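Local coordinates for protein RIF2 (Saccharomyces cerevisiae, PDB 4BJ1) that binds RAP1 and RIF1 at telomeres and takes part in regulating telomere length and in transcriptional silencing, at residues Q19-N24 with I234-D239; S29-L34 with E217-T222; V75-V80 with D144-F149. One frame throughout, in Å; residues are numbered along the deposited sequence.

Contact 3 lies furthest inside along the chain, with contact 2 around it and contact 1 outermost. Contact 3 pairs strands 78-83 and 145-153 at one border of the five-stranded parallel sheet. Contact 2 packs the turn before helix 32-42 and its first residues on the chain that leaves strand 213-217, at the other border, for helix 223-233. Contact 1 sets helix 10-26 on the loop between helices 223-233 and 243-257. Contacts 1 and 2 lie about 20 Å apart between centres. The centre of contact 3 lies about 27 Å from that of contact 2 and about 31 Å from that of contact 1. Contact 1 thus ties the N-terminal helix to the lid, and contact 2 ties the next to the strand-to-lid connection.

Contact 1: residues Q19-N24 with I234-D239; sequences QELGTN and IKFTFD
Glu20 OE1 takes the backbone N-H of Thr237 at 2.7 Å in a nearly straight bond. A second and weak bond comes from Phe238 N, 3.4 Å from Glu20 OE1. The other oxygen, Glu20 OE2, accepts from Thr237 OG1 at 2.8 Å. Both Thr237 donors reach the carboxylate on its syn side. The group is thus held through both oxygens, which limits its rotation. Glu20 CG is anti to the backbone N (chi1 -156°), and beyond it the chain is extended out to the loop. Glu20 OE1 also lies at the edge of the Phe238 ring, near its plane, 3.3 Å from Phe238 CD2. An alanine at Glu20 would probably leave Thr237 N and OG1 without their carboxylate mate and the loop freer to shift. One turn on, Asn24 ND2 has its stronger bond to Met233 O, just before the loop segment, and a longer, bent one to Lys235 O at 3.3 Å. Next to these polar bonds, Leu21 CB meets Phe236 CE1 at 4.0 Å. Leu21 CD1 lies 4.0 Å from Ile234 CG2, the two side chains running side by side. Tyr248 stacks on the Phe236 ring. The arrangement is a helix-to-loop junction, joining helix 10-26 to the AAA+ lid.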
# COMPACT_ATOMS: atom_id res chain seq x y z
N GLN A 19 0.54 2.32 -5.10
CA GLN A 19 0.31 1.83 -3.74
C GLN A 19 -0.96 2.43 -3.13
O GLN A 19 -1.74 1.67 -2.57
CB GLN A 19 1.50 2.14 -2.86
CG GLN A 19 1.46 1.43 -1.53
CD GLN A 19 2.13 2.29 -0.50
OE1 GLN A 19 2.02 3.51 -0.52
NE2 GLN A 19 2.86 1.67 0.40
N GLU A 20 -1.21 3.76 -3.29
CA GLU A 20 -2.42 4.35 -2.72
C GLU A 20 -3.68 3.87 -3.37
O GLU A 20 -4.64 3.62 -2.65
CB GLU A 20 -2.40 5.88 -2.65
CG GLU A 20 -3.35 6.33 -1.54
CD GLU A 20 -3.40 7.78 -1.10
OE1 GLU A 20 -2.61 8.59 -1.61
OE2 GLU A 20 -4.26 8.11 -0.25
N LEU A 21 -3.69 3.71 -4.70
CA LEU A 21 -4.86 3.21 -5.43
C LEU A 21 -5.15 1.79 -4.91
O LEU A 21 -6.30 1.51 -4.55
CB LEU A 21 -4.60 3.29 -6.96
CG LEU A 21 -5.77 3.02 -7.92
CD1 LEU A 21 -6.90 4.07 -7.79
CD2 LEU A 21 -5.27 3.02 -9.34
N GLY A 22 -4.09 0.99 -4.71
CA GLY A 22 -4.18 -0.33 -4.11
C GLY A 22 -4.85 -0.29 -2.76
O GLY A 22 -5.89 -0.92 -2.54
N THR A 23 -4.32 0.54 -1.86
CA THR A 23 -4.83 0.80 -0.51
C THR A 23 -6.28 1.31 -0.51
O THR A 23 -7.09 0.79 0.26
CB THR A 23 -3.87 1.77 0.18
OG1 THR A 23 -2.63 1.09 0.31
CG2 THR A 23 -4.35 2.20 1.54
N ASN A 24 -6.59 2.30 -1.36
CA ASN A 24 -7.91 2.89 -1.52
C ASN A 24 -8.94 1.85 -1.86
O ASN A 24 -9.96 1.81 -1.20
CB ASN A 24 -7.91 4.02 -2.55
CG ASN A 24 -7.25 5.28 -2.09
OD1 ASN A 24 -6.85 5.43 -0.93
ND2 ASN A 24 -7.10 6.23 -2.97
N ILE A 234 -9.72 7.51 -6.44
CA ILE A 234 -8.71 8.07 -7.34
C ILE A 234 -8.15 9.43 -6.83
O ILE A 234 -7.43 10.12 -7.55
CB ILE A 234 -9.22 8.09 -8.79
CG1 ILE A 234 -10.45 9.03 -8.94
CG2 ILE A 234 -9.51 6.66 -9.25
CD1 ILE A 234 -10.94 9.28 -10.39
N LYS A 235 -8.44 9.79 -5.56
CA LYS A 235 -7.88 10.98 -4.94
C LYS A 235 -6.75 10.47 -4.06
O LYS A 235 -6.94 9.49 -3.31
CB LYS A 235 -8.92 11.75 -4.08
CG LYS A 235 -10.13 12.30 -4.83
CD LYS A 235 -9.82 13.37 -5.89
CE LYS A 235 -11.10 14.01 -6.38
NZ LYS A 235 -11.67 14.98 -5.40
N PHE A 236 -5.57 11.09 -4.20
CA PHE A 236 -4.40 10.68 -3.45
C PHE A 236 -4.04 11.66 -2.35
O PHE A 236 -4.27 12.87 -2.48
CB PHE A 236 -3.22 10.38 -4.37
CG PHE A 236 -3.50 9.37 -5.46
CD1 PHE A 236 -4.18 8.19 -5.19
CD2 PHE A 236 -3.03 9.58 -6.76
CE1 PHE A 236 -4.44 7.26 -6.20
CE2 PHE A 236 -3.28 8.65 -7.77
CZ PHE A 236 -3.99 7.49 -7.48
N THR A 237 -3.45 11.13 -1.27
CA THR A 237 -3.09 11.88 -0.08
C THR A 237 -1.60 11.90 0.27
O THR A 237 -1.22 12.57 1.25
CB THR A 237 -3.90 11.40 1.13
OG1 THR A 237 -3.44 10.11 1.52
CG2 THR A 237 -5.40 11.44 0.89
N PHE A 238 -0.75 11.17 -0.49
CA PHE A 238 0.70 11.15 -0.23
C PHE A 238 1.32 12.52 -0.57
O PHE A 238 0.75 13.21 -1.41
CB PHE A 238 1.39 10.01 -0.99
CG PHE A 238 1.23 10.07 -2.48
CD1 PHE A 238 2.11 10.81 -3.26
CD2 PHE A 238 0.22 9.35 -3.11
CE1 PHE A 238 1.96 10.86 -4.65
CE2 PHE A 238 0.11 9.35 -4.50
CZ PHE A 238 0.96 10.13 -5.26
N ASP A 239 2.46 12.92 0.04
CA ASP A 239 3.08 14.25 -0.21
C ASP A 239 2.01 15.33 -0.11
O ASP A 239 1.72 16.02 -1.11
CB ASP A 239 3.84 14.37 -1.55
CG ASP A 239 4.78 13.23 -1.89
OD1 ASP A 239 5.53 12.80 -0.99
OD2 ASP A 239 4.77 12.77 -3.07

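Contact 2: residues S29-L34 with E217-T222; sequences SYVPSL and EMPILT
Met218 bends at chi2 (58°), which turns SD, and its extended chi3 (-163°) then carries the methyl CE in among Val31, Tyr30 and Leu34. On the other side, Val31 has CG1 between its backbone N and carbonyl carbon (chi1 57°). Val31 CG1 meets Met218 CE at 3.8 Å, and the two side chains cross at about a right angle. Tyr30 brings its phenol end to the same methyl, with OH 3.8 Å from Met218 CE. Tyr30 CE1 is 4.3 Å from Met218 CE. Leu34 CD2 adds a third side at 4.1 Å from Met218 CE. The second branch of Val31 serves Pro219: Val31 CG2 lies 4.0 Å from Pro219 CD. Gln60 and Ile64 of helix 58-74 also touch Met218, while Phe216 of strand 213-217 touches Val31 and Leu34. The contact therefore sets the turn before helix 32-42 and its first residues against the chain that runs from strand 213-217 to helix 223-233. No hydrogen bond crosses between the two segments. The fit rests on methyl groups, the tyrosine ring and the proline ring, and so on complementary shape rather than on directed polar bonds.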
# COMPACT_ATOMS: atom_id res chain seq x y z
N SER A 29 -13.39 1.72 5.03
CA SER A 29 -13.71 2.92 5.79
C SER A 29 -15.16 3.32 5.59
O SER A 29 -15.72 4.02 6.44
CB SER A 29 -12.79 4.07 5.40
OG SER A 29 -11.42 3.70 5.47
N TYR A 30 -15.78 2.87 4.47
CA TYR A 30 -17.20 3.13 4.17
C TYR A 30 -18.09 2.38 5.17
O TYR A 30 -19.22 2.80 5.43
CB TYR A 30 -17.56 2.77 2.71
CG TYR A 30 -17.28 1.35 2.29
CD1 TYR A 30 -18.25 0.35 2.41
CD2 TYR A 30 -16.08 1.01 1.68
CE1 TYR A 30 -18.01 -0.95 1.98
CE2 TYR A 30 -15.82 -0.30 1.26
CZ TYR A 30 -16.79 -1.27 1.40
OH TYR A 30 -16.53 -2.56 0.97
N VAL A 31 -17.56 1.29 5.76
CA VAL A 31 -18.21 0.48 6.77
C VAL A 31 -17.33 0.50 8.08
O VAL A 31 -16.64 -0.47 8.41
CB VAL A 31 -18.60 -0.93 6.21
CG1 VAL A 31 -17.40 -1.70 5.65
CG2 VAL A 31 -19.38 -1.74 7.23
N PRO A 32 -17.33 1.64 8.84
CA PRO A 32 -16.50 1.71 10.06
C PRO A 32 -16.86 0.68 11.12
O PRO A 32 -16.00 0.29 11.91
CB PRO A 32 -16.74 3.14 10.56
CG PRO A 32 -18.04 3.53 9.99
CD PRO A 32 -18.08 2.90 8.64
N SER A 33 -18.13 0.24 11.13
CA SER A 33 -18.67 -0.77 12.02
C SER A 33 -17.96 -2.11 11.83
O SER A 33 -17.88 -2.87 12.79
CB SER A 33 -20.17 -0.94 11.77
OG SER A 33 -20.50 -0.89 10.39
N LEU A 34 -17.43 -2.39 10.61
CA LEU A 34 -16.73 -3.64 10.29
C LEU A 34 -15.38 -3.78 10.98
O LEU A 34 -15.13 -4.83 11.57
CB LEU A 34 -16.59 -3.83 8.76
CG LEU A 34 -15.78 -5.04 8.28
CD1 LEU A 34 -16.49 -6.35 8.58
CD2 LEU A 34 -15.46 -4.91 6.82
N GLU A 217 -23.75 -7.95 7.89
CA GLU A 217 -24.49 -7.53 6.70
C GLU A 217 -23.74 -6.42 5.97
O GLU A 217 -23.66 -5.28 6.44
CB GLU A 217 -25.92 -7.11 7.08
CG GLU A 217 -26.92 -7.15 5.93
CD GLU A 217 -27.35 -8.52 5.45
OE1 GLU A 217 -27.68 -9.39 6.30
OE2 GLU A 217 -27.41 -8.72 4.22
N MET A 218 -23.17 -6.77 4.82
CA MET A 218 -22.44 -5.84 3.98
C MET A 218 -23.42 -4.80 3.41
O MET A 218 -24.40 -5.18 2.75
CB MET A 218 -21.66 -6.59 2.90
CG MET A 218 -20.29 -6.04 2.66
SD MET A 218 -19.26 -6.05 4.14
CE MET A 218 -18.00 -4.91 3.63
N PRO A 219 -23.23 -3.51 3.74
CA PRO A 219 -24.19 -2.48 3.29
C PRO A 219 -24.24 -2.28 1.77
O PRO A 219 -23.20 -2.25 1.10
CB PRO A 219 -23.71 -1.21 4.00
CG PRO A 219 -22.22 -1.44 4.21
CD PRO A 219 -22.13 -2.91 4.53
N ILE A 220 -25.46 -2.17 1.24
CA ILE A 220 -25.69 -1.93 -0.19
C ILE A 220 -25.56 -0.43 -0.32
O ILE A 220 -26.28 0.32 0.36
CB ILE A 220 -27.08 -2.43 -0.70
CG1 ILE A 220 -27.51 -3.81 -0.10
CG2 ILE A 220 -27.17 -2.42 -2.23
CD1 ILE A 220 -26.68 -5.05 -0.45
N LEU A 221 -24.60 0.04 -1.14
CA LEU A 221 -24.42 1.47 -1.30
C LEU A 221 -25.44 2.02 -2.27
O LEU A 221 -25.81 1.34 -3.23
CB LEU A 221 -23.01 1.82 -1.80
CG LEU A 221 -21.81 1.57 -0.88
CD1 LEU A 221 -20.54 2.04 -1.54
CD2 LEU A 221 -21.95 2.28 0.45
N THR A 222 -25.88 3.26 -2.03
CA THR A 222 -26.76 3.97 -2.95
C THR A 222 -25.86 4.47 -4.11
O THR A 222 -24.64 4.58 -3.94
CB THR A 222 -27.46 5.15 -2.23
OG1 THR A 222 -26.53 6.21 -2.00
CG2 THR A 222 -28.11 4.75 -0.92

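Contact 3: residues V75-V80 with D144-F149; sequences VDINVV and DHIVYF
Strands 78-80 and 145-149 run parallel, with 23° between their directions and their axes 4.7 Å apart at closest approach. Ile146 sits opposite Val79 and bonds to the residues flanking it. Ile146 N gives its hydrogen to Asn78 O at 2.8 Å, and Ile146 O accepts from Val80 N at 2.8 Å. Tyr148 N then bonds to Val80 O at 2.8 Å. Side chains alternate between the faces. On one face, Asn78 lies beside His145 and Val80 beside Val147. His145 directs ND1 to Asn78 OD1 at 3.5 Å, a weak bond although a straight one. OD1 lies in the plane of the imidazole at its edge, while the amide is turned 75° from the ring. OD1 has a second weak bond, from Asn139 ND2. Val80 and Val147 point the same way, Val80 CG1 to Val147 CG1 at 4.0 Å, and helix 128-137 covers them. On the other face the Ile146 chain is extended at chi2 (168°), which carries CD1 out to Val75 CG1 and Ile77 CG2, each 3.9 Å from Ile146 CD1. Strand 145-153 also pairs with strand 184-192 on its other edge. The outcome is the 2-3 pair of a parallel sheet ordered 5-1-4-3-2, the strand order of the AAA+ ASCE core.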
# COMPACT_ATOMS: atom_id res chain seq x y z
N VAL A 75 -2.70 -10.02 16.56
CA VAL A 75 -2.75 -11.16 17.49
C VAL A 75 -1.33 -11.59 17.88
O VAL A 75 -0.52 -11.94 17.01
CB VAL A 75 -3.61 -12.33 16.94
CG1 VAL A 75 -3.71 -13.47 17.96
CG2 VAL A 75 -5.01 -11.85 16.54
N ASP A 76 -1.04 -11.55 19.20
CA ASP A 76 0.25 -11.89 19.82
C ASP A 76 0.38 -13.39 20.23
O ASP A 76 1.22 -13.75 21.08
CB ASP A 76 0.52 -10.94 21.02
CG ASP A 76 -0.32 -11.19 22.26
OD1 ASP A 76 -1.49 -11.64 22.11
OD2 ASP A 76 0.17 -10.94 23.38
N ILE A 77 -0.44 -14.25 19.59
CA ILE A 77 -0.54 -15.70 19.79
C ILE A 77 -0.46 -16.37 18.42
O ILE A 77 -0.79 -15.72 17.43
CB ILE A 77 -1.89 -15.93 20.54
CG1 ILE A 77 -1.66 -16.22 22.04
CG2 ILE A 77 -2.83 -16.96 19.89
CD1 ILE A 77 -1.29 -14.94 22.97
N ASN A 78 0.00 -17.62 18.35
CA ASN A 78 0.09 -18.32 17.06
C ASN A 78 -1.26 -18.42 16.33
O ASN A 78 -2.28 -18.79 16.92
CB ASN A 78 0.74 -19.67 17.22
CG ASN A 78 0.92 -20.40 15.93
OD1 ASN A 78 0.06 -21.19 15.51
ND2 ASN A 78 2.07 -20.21 15.30
N VAL A 79 -1.26 -18.04 15.04
CA VAL A 79 -2.43 -18.05 14.15
C VAL A 79 -2.09 -18.99 13.00
O VAL A 79 -0.99 -18.92 12.47
CB VAL A 79 -2.82 -16.63 13.66
CG1 VAL A 79 -4.07 -16.68 12.80
CG2 VAL A 79 -3.03 -15.66 14.82
N VAL A 80 -3.01 -19.92 12.70
CA VAL A 80 -2.94 -20.95 11.65
C VAL A 80 -4.13 -20.69 10.72
O VAL A 80 -5.17 -20.21 11.19
CB VAL A 80 -2.94 -22.38 12.26
CG1 VAL A 80 -3.54 -23.43 11.32
CG2 VAL A 80 -1.53 -22.79 12.68
N ASP A 144 -0.90 -21.21 23.40
CA ASP A 144 -2.20 -20.91 22.81
C ASP A 144 -2.10 -20.81 21.28
O ASP A 144 -1.11 -20.29 20.77
CB ASP A 144 -2.76 -19.61 23.40
CG ASP A 144 -2.96 -19.63 24.91
OD1 ASP A 144 -3.75 -20.48 25.39
OD2 ASP A 144 -2.37 -18.77 25.60
N HIS A 145 -3.12 -21.28 20.56
CA HIS A 145 -3.17 -21.24 19.10
C HIS A 145 -4.54 -20.80 18.67
O HIS A 145 -5.50 -20.98 19.41
CB HIS A 145 -2.90 -22.63 18.49
CG HIS A 145 -1.66 -23.28 19.00
ND1 HIS A 145 -0.44 -23.10 18.36
CD2 HIS A 145 -1.47 -24.06 20.09
CE1 HIS A 145 0.44 -23.79 19.07
NE2 HIS A 145 -0.14 -24.39 20.13
N ILE A 146 -4.64 -20.23 17.46
CA ILE A 146 -5.88 -19.79 16.84
C ILE A 146 -5.88 -20.37 15.44
O ILE A 146 -4.95 -20.13 14.66
CB ILE A 146 -6.09 -18.26 16.84
CG1 ILE A 146 -6.45 -17.75 18.25
CG2 ILE A 146 -7.18 -17.85 15.84
CD1 ILE A 146 -6.41 -16.18 18.43
N VAL A 147 -6.91 -21.15 15.14
CA VAL A 147 -7.11 -21.76 13.85
C VAL A 147 -8.15 -20.91 13.16
O VAL A 147 -9.24 -20.73 13.71
CB VAL A 147 -7.62 -23.19 13.97
CG1 VAL A 147 -7.22 -24.00 12.76
CG2 VAL A 147 -7.11 -23.84 15.24
N TYR A 148 -7.83 -20.36 11.99
CA TYR A 148 -8.76 -19.56 11.23
C TYR A 148 -9.13 -20.37 10.03
O TYR A 148 -8.28 -20.60 9.16
CB TYR A 148 -8.21 -18.15 10.88
CG TYR A 148 -8.68 -17.56 9.57
CD1 TYR A 148 -10.04 -17.39 9.29
CD2 TYR A 148 -7.77 -17.15 8.60
CE1 TYR A 148 -10.48 -16.86 8.07
CE2 TYR A 148 -8.19 -16.60 7.39
CZ TYR A 148 -9.55 -16.45 7.13
OH TYR A 148 -9.94 -15.89 5.93
N PHE A 149 -10.38 -20.86 10.02
CA PHE A 149 -10.98 -21.65 8.95
C PHE A 149 -11.70 -20.67 8.05
O PHE A 149 -12.50 -19.87 8.52
CB PHE A 149 -11.96 -22.68 9.50
CG PHE A 149 -11.39 -23.70 10.45
CD1 PHE A 149 -10.88 -24.91 9.97
CD2 PHE A 149 -11.42 -23.49 11.83
CE1 PHE A 149 -10.38 -25.87 10.86
CE2 PHE A 149 -10.90 -24.45 12.71
CZ PHE A 149 -10.40 -25.63 12.22